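Local coordinates for protein N-(5'-phosphoribosyl)anthranilate isomerase (PDB 5LHF) that catalyses the isomerisation of N-(5-phospho-beta-D-ribosyl)anthranilate to 1-(2-carboxyphenylamino)-1-deoxy-D-ribulose 5-phosphate, the third step from chorismate to tryptophan, at residues T27-N32 and I55-T60; Y78-S83 and S100-F105; M85-V90 and G126-D131; R120-I125 and A151-E156; I159-G164 and V177-V182. One frame throughout, in Å; residues are numbered along the deposited sequence.

How the interactions relate
Interactions 1, 2 and 5 lie in the wall of the TIM barrel. Each joins two neighbouring parallel strands through backbone hydrogen bonds. Interactions 1 and 2 adjoin, since strands 55-59 and 78-81 are neighbours. Interaction 5 belongs to the far part of the barrel, yet Val160 meets Met102 of interaction 2 inside it. Interactions 3 and 4 are in the outer layer. Interaction 3 is partly exposed and mixes a ring face, a hydroxyl and a water. Interaction 4 is buried between helices and sheet, a helix pair held by aliphatic groups without a hydrogen bond. Phe105 touches the segments of both outer contacts, and Ile153 links interaction 4 to Ile159 of interaction 5.

Interaction 1 of 5, residues T27-N32 and I55-T60; sequences TGVVVN and IYLVST
Ile55 lies alongside Thr27, both pointing the same way, with Ile55 CG1 3.7 Å from Thr27 CG2. The hydroxyl of Thr27 bonds to Ile8 on the preceding strand. Ile55 CD1 reaches on to Val29 CG1. Further along, Leu57 CD1 fits against both methyls of Val31, nearest CG2 at 3.7 Å, and the two side chains cross at about a right angle. Strands 26-30 and 55-59 are parallel neighbours in the TIM barrel, joined through helix 41-50 in a beta-alpha-beta unit. Thr27, Val29, Ile55 and Leu57 face the helices outside. Val30, Tyr56 and Val58 point inward, where Gly28 leaves only its CA. There Val58 CG2 sits 3.9 Å from Gly28 CA, and Val30 CG2 packs on Val58 CB. Thr27 O lies at the edge of the Tyr56 ring, in its plane, and accepts from Tyr56 N. Val29 N bonds to Tyr56 O, Val58 N to Val29 O and Val31 N to Val58 O. Ser59 OG is anti to its backbone N (chi1 -173°), beside the carbonyl carbon, and gives a hydrogen bond of 2.8 Å to Val31 O. A water joins Asn32 O to Thr60 OG1.

Interaction 2 of 5, residues Y78-S83 and S100-F105; sequences YIQVHS and SVMKAF
His82 turns one ring face to Ala104. Ala104 CB sits over the ring centre in a CH-pi contact, 3.5 Å from the centroid and 13° off the normal. At the other end, Ser100 CB approaches the Tyr78 ring obliquely, 3.6 Å from CD1. Between them, Gln80 and Met102 run side by side, pointing the same way. The Gln80 chain is extended, and Met102 is bent at chi2 and chi3, with its CE 3.7 Å from Gln80 OE1. Gln80 OE1 is hydrogen-bonded to Lys7 NZ; Met102 CE only packs beside it. On the face of Ile79, Val81 and Val101 the contacts are aliphatic up to Lys103, which brings in its ammonium end. The side chains of Ile79 and Val101 cross at a slant, CG1 nearest CG2, and Val81 CG2 meets Val101 CG1. Lys103 bends at chi2 (89°) and again at chi4, and NZ hydrogen-bonds to Ser83 O from above the carbonyl plane. The length of that bond, 2.5 Å, is doubtfully short. NZ also gives a 3.0 Å bond to Ala104 O. Four backbone bonds tie the strands: Ile79 N to Ser100 O, Met102 N to Ile79 O, Val81 N to Met102 O and Ala104 N to Val81 O. Strands 78-81 and 100-106 are parallel neighbours in the TIM barrel. Helix 87-97 connects them and packs on Ile79 and Val101, while strands 55-59 and 132-136 flank the pair.

Interaction 3 of 5, residues M85-V90 and G126-D131; sequences MHPKAV and GQYEVD
The first turn of helix 87-97 meets the loop leading into strand 132-136 on the outside of the TIM barrel, with Pro87 against Tyr128 at its centre. Pro87 CG stands over the middle of the Tyr128 ring in a CH-pi contact, 3.5 Å from the centroid and 11° off the normal. Pro87 CB also touches Gln127 O. Val90 comes to the same ring from the side: its CG2 lies at the edge, in plane, 3.8 Å from CE1. Val90 CG1 reaches Val130 CG1 at 4.0 Å. The Tyr128 hydroxyl gives a 2.7 Å hydrogen bond to Met85 O, which also lies in the ring plane at its edge. Face, edge and hydroxyl contacts probably restrict the ring's rotation. Behind the ring are Lys103 and Phe105 of strand 100-106. His86 is the N-cap of the helix. Its ND1 accepts from Lys88 N at 2.8 Å, with that nitrogen in the imidazole plane. This capping bond closes the N-terminal end of the helix, next to Pro87. Lys94 NZ of this helix bonds to Glu129 O, and Asn91 ND2 to Glu129 OE1. A water accepts from Glu129 N at 2.9 Å and donates to Pro87 O at 3.3 Å.

Interaction 4 of 5, residues R120-I125 and A151-E156; sequences RLLELI and AIIAKE
No flat group takes part where Leu122 meets Ile153. The Glu156 carboxylate is turned from the contact, and this residue touches Leu122 through its CB alone. The aromatic neighbours lie outside the pair. Phe105 of strand 100-106 touches Leu121, Leu124 and Ile125, and Tyr157 touches Leu122 and Ile125. Helices 114-126 and 143-156 are neighbours in the outer layer of the TIM barrel. Their short segments run roughly the same way, at an angle of 38°. The axes stay 10.5 Å apart at their closest, and side chains bridge the distance.

Ile153 meets three residues of the other helix: Leu121, Leu122 and Ile125. Its CG1 is anti to the carbonyl carbon (chi1 -49°), and chi2 of -65° turns CD1 toward the other helix. There CD1 meets Leu122 and Leu121. It comes within 3.5 Å of Leu122 CG, the tightest approach in the contact, and it lies 3.9 Å from Leu122 CD2. The side chains of Leu122 and Ile153 run antiparallel past one another. Leu121 crosses Ile153 at about a right angle and offers its CB to the same CD1. The other branch of Ile153 serves Ile125. These chains cross obliquely.

The contact faces inward as well. Leu121 and Ile153 both touch Leu135, and Ile125 touches Ile133. Strand 132-136 thus lies beneath the seam between the helices. No hydrogen bond crosses it. Toward the solvent side, Leu122 CD2 packs on Glu156 CB at 4.1 Å, and inward Ile125 CD1 packs on Ile153 CG2 at 3.8 Å.

Interaction 5 of 5, residues I159-G164 and V177-V182; sequences IVLAGG and VKPAGV
Leu161 has CG anti to its backbone N (chi1 -176°), beside the carbonyl carbon, and its CD2 meets Val177 CG2 tip to tip at 4.0 Å. Ile159 has CG1 between its backbone N and carbonyl carbon (chi1 64°), and chi2 of 110° puts CD1 3.9 Å from Pro179 CB. The two side chains meet at a slant. Pro179 CB also packs on Leu161 CB. Strands 160-162 and 181-184 are the last two neighbours in the TIM barrel sheet, and helix 170-177 joins them in a beta-alpha-beta unit. Leu161 and Val182 face this helix. Val160 is on the inner face beside Gly181, and its CG1 lies over the backbone at Val182 C. The CA atoms of Val160 and Gly181 are 4.2 Å apart, and Gly181 has no CB to press on Val160 CG2. Leu161 N bonds to Gly181 O at 2.9 Å. Ile159 O, in a buried residue, accepts a bond of 3.1 Å from Gly181 N and a weak second one from Ala180 N. A water accepts from Ile159 N. The backbone bonds thus set the strand register, and the aliphatic side chains of Leu161 and Val182 pack toward helix 170-177.

Interaction 1 of 5, residues T27-N32 and I55-T60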
# COMPACT_ATOMS: atom_id res chain seq x y z
N THR A 27 2.64 -3.30 -8.01
CA THR A 27 2.27 -4.43 -7.17
C THR A 27 3.21 -4.47 -5.97
O THR A 27 3.98 -3.53 -5.73
CB THR A 27 2.26 -5.73 -8.00
OG1 THR A 27 1.67 -6.79 -7.23
CG2 THR A 27 3.68 -6.12 -8.42
N GLY A 28 3.09 -5.52 -5.18
CA GLY A 28 3.87 -5.63 -3.96
C GLY A 28 4.03 -7.08 -3.56
O GLY A 28 3.14 -7.90 -3.80
N VAL A 29 5.17 -7.39 -2.94
CA VAL A 29 5.43 -8.72 -2.41
C VAL A 29 5.79 -8.59 -0.93
O VAL A 29 6.61 -7.75 -0.56
CB VAL A 29 6.52 -9.46 -3.22
CG1 VAL A 29 7.85 -8.67 -3.22
CG2 VAL A 29 6.74 -10.83 -2.63
N VAL A 30 5.15 -9.41 -0.09
CA VAL A 30 5.23 -9.25 1.36
C VAL A 30 6.31 -10.18 1.92
O VAL A 30 6.34 -11.37 1.60
CB VAL A 30 3.87 -9.51 2.03
CG1 VAL A 30 4.00 -9.41 3.56
CG2 VAL A 30 2.81 -8.54 1.48
N VAL A 31 7.19 -9.63 2.76
CA VAL A 31 8.23 -10.41 3.42
C VAL A 31 8.27 -10.03 4.89
O VAL A 31 7.87 -8.93 5.28
CB VAL A 31 9.63 -10.20 2.78
CG1 VAL A 31 9.67 -10.67 1.33
CG2 VAL A 31 10.10 -8.73 2.92
N ASN A 32 8.79 -10.95 5.70
CA ASN A 32 9.09 -10.69 7.11
C ASN A 32 7.98 -9.88 7.79
O ASN A 32 8.20 -8.81 8.35
CB ASN A 32 10.45 -9.98 7.26
CG ASN A 32 11.63 -10.84 6.76
OD1 ASN A 32 11.58 -12.06 6.80
ND2 ASN A 32 12.69 -10.18 6.30
N ILE A 55 7.42 -2.99 -8.31
CA ILE A 55 6.97 -3.97 -7.33
C ILE A 55 7.56 -3.60 -5.97
O ILE A 55 8.79 -3.55 -5.81
CB ILE A 55 7.32 -5.41 -7.74
CG1 ILE A 55 6.89 -6.41 -6.65
CG2 ILE A 55 8.80 -5.55 -8.13
CD1 ILE A 55 6.91 -7.85 -7.12
N TYR A 56 6.69 -3.31 -5.02
CA TYR A 56 7.14 -2.92 -3.68
C TYR A 56 7.51 -4.14 -2.85
O TYR A 56 6.77 -5.12 -2.82
CB TYR A 56 6.04 -2.12 -2.98
CG TYR A 56 5.90 -0.73 -3.56
CD1 TYR A 56 5.16 -0.51 -4.72
CD2 TYR A 56 6.51 0.35 -2.95
CE1 TYR A 56 5.05 0.76 -5.26
CE2 TYR A 56 6.41 1.60 -3.46
CZ TYR A 56 5.67 1.82 -4.62
OH TYR A 56 5.61 3.11 -5.11
N LEU A 57 8.66 -4.06 -2.17
CA LEU A 57 8.98 -4.98 -1.09
C LEU A 57 8.23 -4.49 0.14
O LEU A 57 8.57 -3.44 0.69
CB LEU A 57 10.48 -5.02 -0.83
CG LEU A 57 11.01 -6.12 0.11
CD1 LEU A 57 10.79 -7.51 -0.50
CD2 LEU A 57 12.49 -5.89 0.43
N VAL A 58 7.18 -5.22 0.54
CA VAL A 58 6.25 -4.76 1.57
C VAL A 58 6.57 -5.46 2.88
O VAL A 58 6.64 -6.69 2.93
CB VAL A 58 4.80 -5.05 1.16
CG1 VAL A 58 3.85 -4.55 2.23
CG2 VAL A 58 4.47 -4.47 -0.24
N SER A 59 6.72 -4.69 3.96
CA SER A 59 7.04 -5.33 5.23
C SER A 59 6.73 -4.44 6.42
O SER A 59 6.72 -3.21 6.33
CB SER A 59 8.52 -5.75 5.28
OG SER A 59 8.77 -6.51 6.46
N THR A 60 6.53 -5.10 7.56
CA THR A 60 6.41 -4.44 8.85
C THR A 60 7.72 -4.42 9.61
O THR A 60 7.73 -4.01 10.78
CB THR A 60 5.34 -5.14 9.68
OG1 THR A 60 5.71 -6.51 9.83
CG2 THR A 60 3.98 -5.04 8.99
O HOH W 1 8.06 -7.52 10.94

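Interaction 2 of 5, residues Y78-S83 and S100-F105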
# COMPACT_ATOMS: atom_id res chain seq x y z
N TYR A 78 11.75 -0.52 -4.83
CA TYR A 78 10.63 0.11 -4.14
C TYR A 78 10.39 -0.63 -2.84
O TYR A 78 10.43 -1.86 -2.82
CB TYR A 78 9.35 0.04 -4.98
CG TYR A 78 9.44 0.83 -6.26
CD1 TYR A 78 9.02 2.15 -6.32
CD2 TYR A 78 9.96 0.24 -7.41
CE1 TYR A 78 9.11 2.88 -7.49
CE2 TYR A 78 10.05 0.96 -8.58
CZ TYR A 78 9.63 2.27 -8.62
OH TYR A 78 9.72 2.98 -9.79
N ILE A 79 10.13 0.11 -1.76
CA ILE A 79 9.79 -0.53 -0.50
C ILE A 79 8.56 0.15 0.08
O ILE A 79 8.34 1.36 -0.10
CB ILE A 79 10.97 -0.50 0.53
CG1 ILE A 79 11.32 0.92 0.96
CG2 ILE A 79 12.20 -1.20 -0.05
CD1 ILE A 79 12.39 0.96 2.07
N GLN A 80 7.75 -0.65 0.75
CA GLN A 80 6.56 -0.15 1.45
C GLN A 80 6.78 -0.42 2.93
O GLN A 80 6.80 -1.58 3.36
CB GLN A 80 5.29 -0.81 0.94
CG GLN A 80 4.04 -0.50 1.77
CD GLN A 80 2.76 -0.82 1.01
OE1 GLN A 80 2.72 -0.77 -0.22
NE2 GLN A 80 1.74 -1.25 1.73
N VAL A 81 6.96 0.65 3.69
CA VAL A 81 7.28 0.55 5.11
C VAL A 81 5.97 0.62 5.88
O VAL A 81 5.33 1.68 5.96
CB VAL A 81 8.25 1.66 5.53
CG1 VAL A 81 8.49 1.65 7.04
CG2 VAL A 81 9.56 1.50 4.79
N HIS A 82 5.55 -0.52 6.42
CA HIS A 82 4.34 -0.70 7.21
C HIS A 82 4.65 -0.69 8.70
O HIS A 82 4.19 -1.55 9.45
CB HIS A 82 3.65 -2.01 6.84
CG HIS A 82 2.44 -1.84 5.98
ND1 HIS A 82 1.22 -1.46 6.49
CD2 HIS A 82 2.25 -2.02 4.65
CE1 HIS A 82 0.33 -1.39 5.51
NE2 HIS A 82 0.94 -1.73 4.39
N SER A 83 5.48 0.25 9.13
CA SER A 83 5.91 0.34 10.51
C SER A 83 6.30 1.78 10.78
O SER A 83 6.37 2.60 9.86
CB SER A 83 7.08 -0.60 10.82
OG SER A 83 8.32 0.00 10.49
N SER A 100 12.93 3.75 -3.59
CA SER A 100 11.80 4.66 -3.45
C SER A 100 10.90 4.11 -2.36
O SER A 100 10.76 2.89 -2.24
CB SER A 100 11.01 4.77 -4.77
OG SER A 100 11.90 5.00 -5.84
N VAL A 101 10.29 5.00 -1.58
CA VAL A 101 9.57 4.57 -0.38
C VAL A 101 8.11 4.98 -0.46
O VAL A 101 7.79 6.14 -0.77
CB VAL A 101 10.20 5.13 0.90
CG1 VAL A 101 9.45 4.60 2.12
CG2 VAL A 101 11.68 4.75 0.96
N MET A 102 7.22 4.03 -0.17
CA MET A 102 5.84 4.31 0.17
C MET A 102 5.69 4.00 1.66
O MET A 102 6.00 2.89 2.09
CB MET A 102 4.86 3.51 -0.68
CG MET A 102 3.36 3.63 -0.28
SD MET A 102 2.16 3.62 -1.65
CE MET A 102 2.63 2.10 -2.49
N LYS A 103 5.28 4.99 2.44
CA LYS A 103 5.10 4.80 3.87
C LYS A 103 3.62 4.59 4.16
O LYS A 103 2.78 5.38 3.72
CB LYS A 103 5.63 6.00 4.65
CG LYS A 103 5.35 5.93 6.14
CD LYS A 103 6.44 5.21 6.93
CE LYS A 103 6.21 5.40 8.43
NZ LYS A 103 5.08 4.58 8.95
N ALA A 104 3.30 3.55 4.92
CA ALA A 104 1.93 3.27 5.33
C ALA A 104 1.66 3.83 6.72
O ALA A 104 2.48 3.69 7.63
CB ALA A 104 1.66 1.76 5.30
N PHE A 105 0.51 4.49 6.87
CA PHE A 105 0.06 5.07 8.13
C PHE A 105 -1.29 4.49 8.52
O PHE A 105 -2.20 4.43 7.69
CB PHE A 105 -0.07 6.60 8.04
CG PHE A 105 1.23 7.32 7.81
CD1 PHE A 105 2.00 7.73 8.89
CD2 PHE A 105 1.68 7.57 6.53
CE1 PHE A 105 3.20 8.39 8.68
CE2 PHE A 105 2.88 8.24 6.32
CZ PHE A 105 3.64 8.65 7.40

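Interaction 3 of 5, residues M85-V90 and G126-D131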
# COMPACT_ATOMS: atom_id res chain seq x y z
N MET A 85 9.20 2.95 11.75
CA MET A 85 10.63 3.18 11.69
C MET A 85 10.91 4.66 11.47
O MET A 85 10.16 5.37 10.80
CB MET A 85 11.23 2.34 10.55
CG MET A 85 12.74 2.40 10.42
SD MET A 85 13.32 1.20 9.19
CE MET A 85 12.34 1.71 7.77
N HIS A 86 12.01 5.13 12.06
CA HIS A 86 12.27 6.57 12.12
C HIS A 86 12.50 7.15 10.72
O HIS A 86 13.11 6.49 9.87
CB HIS A 86 13.48 6.85 13.00
CG HIS A 86 13.58 8.27 13.45
ND1 HIS A 86 14.00 9.29 12.62
CD2 HIS A 86 13.32 8.84 14.65
CE1 HIS A 86 13.99 10.43 13.29
NE2 HIS A 86 13.58 10.19 14.52
N PRO A 87 12.03 8.38 10.45
CA PRO A 87 12.33 9.01 9.15
C PRO A 87 13.81 9.03 8.83
O PRO A 87 14.20 8.93 7.66
CB PRO A 87 11.77 10.43 9.31
CG PRO A 87 10.69 10.29 10.34
CD PRO A 87 11.20 9.24 11.31
N LYS A 88 14.65 9.14 9.85
CA LYS A 88 16.08 9.10 9.64
C LYS A 88 16.51 7.75 9.08
O LYS A 88 17.30 7.68 8.13
CB LYS A 88 16.79 9.44 10.95
CG LYS A 88 18.28 9.27 10.95
CD LYS A 88 18.73 7.88 11.41
CE LYS A 88 19.98 8.02 12.25
NZ LYS A 88 20.98 8.76 11.48
N ALA A 89 15.97 6.66 9.64
CA ALA A 89 16.24 5.33 9.11
C ALA A 89 15.64 5.15 7.72
O ALA A 89 16.27 4.53 6.85
CB ALA A 89 15.71 4.27 10.08
N VAL A 90 14.43 5.67 7.49
CA VAL A 90 13.87 5.68 6.14
C VAL A 90 14.81 6.37 5.17
O VAL A 90 15.07 5.87 4.06
CB VAL A 90 12.47 6.34 6.16
CG1 VAL A 90 11.93 6.47 4.74
CG2 VAL A 90 11.51 5.52 6.99
N GLY A 126 4.11 14.72 7.97
CA GLY A 126 5.10 15.74 7.67
C GLY A 126 6.51 15.39 8.09
O GLY A 126 7.47 15.96 7.56
N GLN A 127 6.66 14.44 9.03
CA GLN A 127 7.99 14.05 9.51
C GLN A 127 8.79 13.24 8.50
O GLN A 127 10.00 13.10 8.68
CB GLN A 127 7.85 13.25 10.80
CG GLN A 127 6.99 13.92 11.87
CD GLN A 127 6.95 13.14 13.17
OE1 GLN A 127 7.63 12.12 13.31
NE2 GLN A 127 6.15 13.60 14.12
N TYR A 128 8.15 12.72 7.45
CA TYR A 128 8.80 11.82 6.51
C TYR A 128 9.02 12.51 5.17
O TYR A 128 8.29 13.42 4.77
CB TYR A 128 7.97 10.54 6.31
CG TYR A 128 7.99 9.62 7.50
CD1 TYR A 128 8.88 8.55 7.56
CD2 TYR A 128 7.14 9.82 8.58
CE1 TYR A 128 8.91 7.71 8.66
CE2 TYR A 128 7.17 8.98 9.68
CZ TYR A 128 8.06 7.93 9.72
OH TYR A 128 8.10 7.07 10.80
N GLU A 129 10.05 12.05 4.47
CA GLU A 129 10.31 12.41 3.08
C GLU A 129 10.22 11.13 2.27
O GLU A 129 11.18 10.34 2.23
CB GLU A 129 11.68 13.08 2.92
CG GLU A 129 11.96 14.21 3.91
CD GLU A 129 13.43 14.38 4.21
OE1 GLU A 129 13.84 14.04 5.33
OE2 GLU A 129 14.17 14.85 3.32
N VAL A 130 9.08 10.90 1.62
CA VAL A 130 8.83 9.65 0.90
C VAL A 130 8.15 9.96 -0.43
O VAL A 130 7.56 11.03 -0.62
CB VAL A 130 7.99 8.66 1.73
CG1 VAL A 130 8.85 8.05 2.82
CG2 VAL A 130 6.78 9.36 2.34
N ASP A 131 8.28 9.01 -1.36
CA ASP A 131 7.64 9.17 -2.66
C ASP A 131 6.12 9.16 -2.51
O ASP A 131 5.42 9.94 -3.17
CB ASP A 131 8.10 8.06 -3.60
CG ASP A 131 7.65 8.28 -5.05
OD1 ASP A 131 7.88 9.38 -5.59
OD2 ASP A 131 7.05 7.35 -5.65
O HOH W 2 11.96 10.30 5.68

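Interaction 4 of 5, residues R120-I125 and A151-E156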
# COMPACT_ATOMS: atom_id res chain seq x y z
N ARG A 120 -3.76 15.21 13.83
CA ARG A 120 -2.70 14.36 14.35
C ARG A 120 -2.02 13.59 13.22
O ARG A 120 -0.79 13.42 13.23
CB ARG A 120 -3.30 13.40 15.38
CG ARG A 120 -2.33 12.40 15.99
CD ARG A 120 -3.05 11.60 17.07
NE ARG A 120 -4.21 12.32 17.59
CZ ARG A 120 -5.47 11.97 17.36
NH1 ARG A 120 -5.73 10.90 16.62
NH2 ARG A 120 -6.47 12.69 17.86
N LEU A 121 -2.78 13.14 12.23
CA LEU A 121 -2.17 12.32 11.18
C LEU A 121 -1.26 13.16 10.30
O LEU A 121 -0.19 12.70 9.89
CB LEU A 121 -3.26 11.64 10.35
CG LEU A 121 -2.76 10.62 9.31
CD1 LEU A 121 -1.67 9.72 9.90
CD2 LEU A 121 -3.94 9.78 8.79
N LEU A 122 -1.66 14.41 10.01
CA LEU A 122 -0.84 15.27 9.16
C LEU A 122 0.50 15.58 9.81
O LEU A 122 1.51 15.71 9.12
CB LEU A 122 -1.59 16.56 8.84
CG LEU A 122 -2.62 16.47 7.71
CD1 LEU A 122 -3.53 17.69 7.70
CD2 LEU A 122 -1.93 16.32 6.37
N GLU A 123 0.52 15.74 11.14
CA GLU A 123 1.80 16.07 11.77
C GLU A 123 2.76 14.88 11.72
O GLU A 123 3.97 15.08 11.58
CB GLU A 123 1.59 16.57 13.20
CG GLU A 123 0.92 15.61 14.17
CD GLU A 123 1.87 14.56 14.77
OE1 GLU A 123 3.09 14.83 14.86
OE2 GLU A 123 1.38 13.47 15.14
N LEU A 124 2.24 13.65 11.81
CA LEU A 124 3.12 12.49 11.66
C LEU A 124 3.63 12.37 10.23
O LEU A 124 4.82 12.10 10.01
CB LEU A 124 2.38 11.22 12.08
CG LEU A 124 3.18 9.91 12.02
CD1 LEU A 124 4.49 10.02 12.82
CD2 LEU A 124 2.35 8.71 12.47
N ILE A 125 2.76 12.61 9.25
CA ILE A 125 3.14 12.48 7.85
C ILE A 125 4.22 13.49 7.47
O ILE A 125 5.16 13.17 6.73
CB ILE A 125 1.88 12.61 6.96
CG1 ILE A 125 0.94 11.45 7.25
CG2 ILE A 125 2.25 12.69 5.49
CD1 ILE A 125 -0.41 11.53 6.53
N ALA A 151 -10.18 11.78 3.80
CA ALA A 151 -10.58 12.80 2.84
C ALA A 151 -9.89 14.13 3.14
O ALA A 151 -9.53 14.86 2.21
CB ALA A 151 -12.10 12.96 2.85
N ILE A 152 -9.68 14.45 4.41
CA ILE A 152 -8.96 15.68 4.75
C ILE A 152 -7.49 15.56 4.36
O ILE A 152 -6.90 16.50 3.80
CB ILE A 152 -9.13 16.00 6.24
CG1 ILE A 152 -10.60 16.31 6.55
CG2 ILE A 152 -8.25 17.18 6.63
CD1 ILE A 152 -10.93 16.43 8.05
N ILE A 153 -6.87 14.41 4.63
CA ILE A 153 -5.47 14.20 4.27
C ILE A 153 -5.27 14.29 2.77
O ILE A 153 -4.25 14.80 2.29
CB ILE A 153 -4.97 12.85 4.81
CG1 ILE A 153 -5.33 12.67 6.30
CG2 ILE A 153 -3.47 12.71 4.58
CD1 ILE A 153 -4.67 13.64 7.22
N ALA A 154 -6.24 13.77 1.99
CA ALA A 154 -6.08 13.67 0.54
C ALA A 154 -6.05 15.03 -0.13
O ALA A 154 -5.62 15.12 -1.29
CB ALA A 154 -7.21 12.82 -0.07
N LYS A 155 -6.49 16.09 0.55
CA LYS A 155 -6.41 17.43 -0.02
C LYS A 155 -4.99 17.97 0.02
O LYS A 155 -4.63 18.81 -0.82
CB LYS A 155 -7.37 18.38 0.71
CG LYS A 155 -8.83 18.00 0.52
CD LYS A 155 -9.74 18.87 1.36
CE LYS A 155 -11.12 18.27 1.47
NZ LYS A 155 -12.07 19.19 2.16
N GLU A 156 -4.17 17.50 0.97
CA GLU A 156 -2.80 17.98 1.16
C GLU A 156 -1.75 17.11 0.50
O GLU A 156 -0.66 17.60 0.17
CB GLU A 156 -2.46 18.06 2.66
CG GLU A 156 -3.27 19.09 3.42
CD GLU A 156 -3.40 20.41 2.68
OE1 GLU A 156 -2.36 20.97 2.28
OE2 GLU A 156 -4.55 20.87 2.49

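Interaction 5 of 5, residues I159-G164 and V177-V182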
# COMPACT_ATOMS: atom_id res chain seq x y z
N ILE A 159 -2.55 10.88 -1.79
CA ILE A 159 -2.39 9.68 -0.97
C ILE A 159 -2.91 8.45 -1.72
O ILE A 159 -3.69 8.55 -2.68
CB ILE A 159 -3.10 9.84 0.39
CG1 ILE A 159 -4.62 9.98 0.20
CG2 ILE A 159 -2.53 11.04 1.17
CD1 ILE A 159 -5.42 8.80 0.68
N VAL A 160 -2.44 7.28 -1.29
CA VAL A 160 -2.94 6.00 -1.76
C VAL A 160 -3.85 5.45 -0.67
O VAL A 160 -3.41 5.23 0.46
CB VAL A 160 -1.80 5.01 -2.06
CG1 VAL A 160 -2.35 3.65 -2.51
CG2 VAL A 160 -0.85 5.57 -3.11
N LEU A 161 -5.12 5.23 -1.00
CA LEU A 161 -6.10 4.72 -0.04
C LEU A 161 -6.07 3.20 -0.03
O LEU A 161 -6.11 2.57 -1.10
CB LEU A 161 -7.50 5.21 -0.38
CG LEU A 161 -8.63 4.84 0.59
CD1 LEU A 161 -8.45 5.50 1.95
CD2 LEU A 161 -10.00 5.21 -0.03
N ALA A 162 -6.01 2.60 1.16
CA ALA A 162 -5.91 1.15 1.30
C ALA A 162 -6.77 0.68 2.46
O ALA A 162 -7.26 1.48 3.27
CB ALA A 162 -4.46 0.70 1.52
N GLY A 163 -6.94 -0.64 2.54
CA GLY A 163 -7.64 -1.24 3.65
C GLY A 163 -9.04 -1.71 3.32
O GLY A 163 -9.97 -0.91 3.25
N GLY A 164 -9.19 -3.02 3.12
CA GLY A 164 -10.49 -3.63 2.92
C GLY A 164 -11.25 -3.21 1.69
O GLY A 164 -12.47 -3.33 1.67
N VAL A 177 -13.34 9.78 -0.45
CA VAL A 177 -12.00 10.23 -0.05
C VAL A 177 -11.30 11.01 -1.16
O VAL A 177 -10.47 11.88 -0.87
CB VAL A 177 -11.17 9.01 0.39
CG1 VAL A 177 -9.72 9.39 0.71
CG2 VAL A 177 -11.84 8.33 1.58
N LYS A 178 -11.62 10.72 -2.42
CA LYS A 178 -10.94 11.28 -3.58
C LYS A 178 -9.42 11.15 -3.49
O LYS A 178 -8.70 12.15 -3.55
CB LYS A 178 -11.35 12.73 -3.81
CG LYS A 178 -12.84 12.90 -4.09
CD LYS A 178 -13.17 14.35 -4.37
CE LYS A 178 -14.57 14.49 -4.92
NZ LYS A 178 -15.58 13.97 -3.95
N PRO A 179 -8.91 9.93 -3.37
CA PRO A 179 -7.46 9.72 -3.30
C PRO A 179 -6.84 9.78 -4.69
O PRO A 179 -7.52 9.70 -5.72
CB PRO A 179 -7.34 8.31 -2.71
CG PRO A 179 -8.52 7.60 -3.31
CD PRO A 179 -9.64 8.65 -3.40
N ALA A 180 -5.51 9.93 -4.70
CA ALA A 180 -4.76 9.82 -5.94
C ALA A 180 -4.53 8.37 -6.35
O ALA A 180 -4.27 8.10 -7.53
CB ALA A 180 -3.41 10.54 -5.82
N GLY A 181 -4.62 7.44 -5.41
CA GLY A 181 -4.40 6.04 -5.72
C GLY A 181 -5.20 5.16 -4.79
O GLY A 181 -5.74 5.60 -3.78
N VAL A 182 -5.31 3.89 -5.18
CA VAL A 182 -5.95 2.89 -4.35
C VAL A 182 -5.05 1.66 -4.34
O VAL A 182 -4.35 1.39 -5.32
CB VAL A 182 -7.37 2.51 -4.83
CG1 VAL A 182 -8.36 3.66 -4.60
CG2 VAL A 182 -7.35 2.09 -6.30
O HOH W 3 -5.09 12.35 -2.70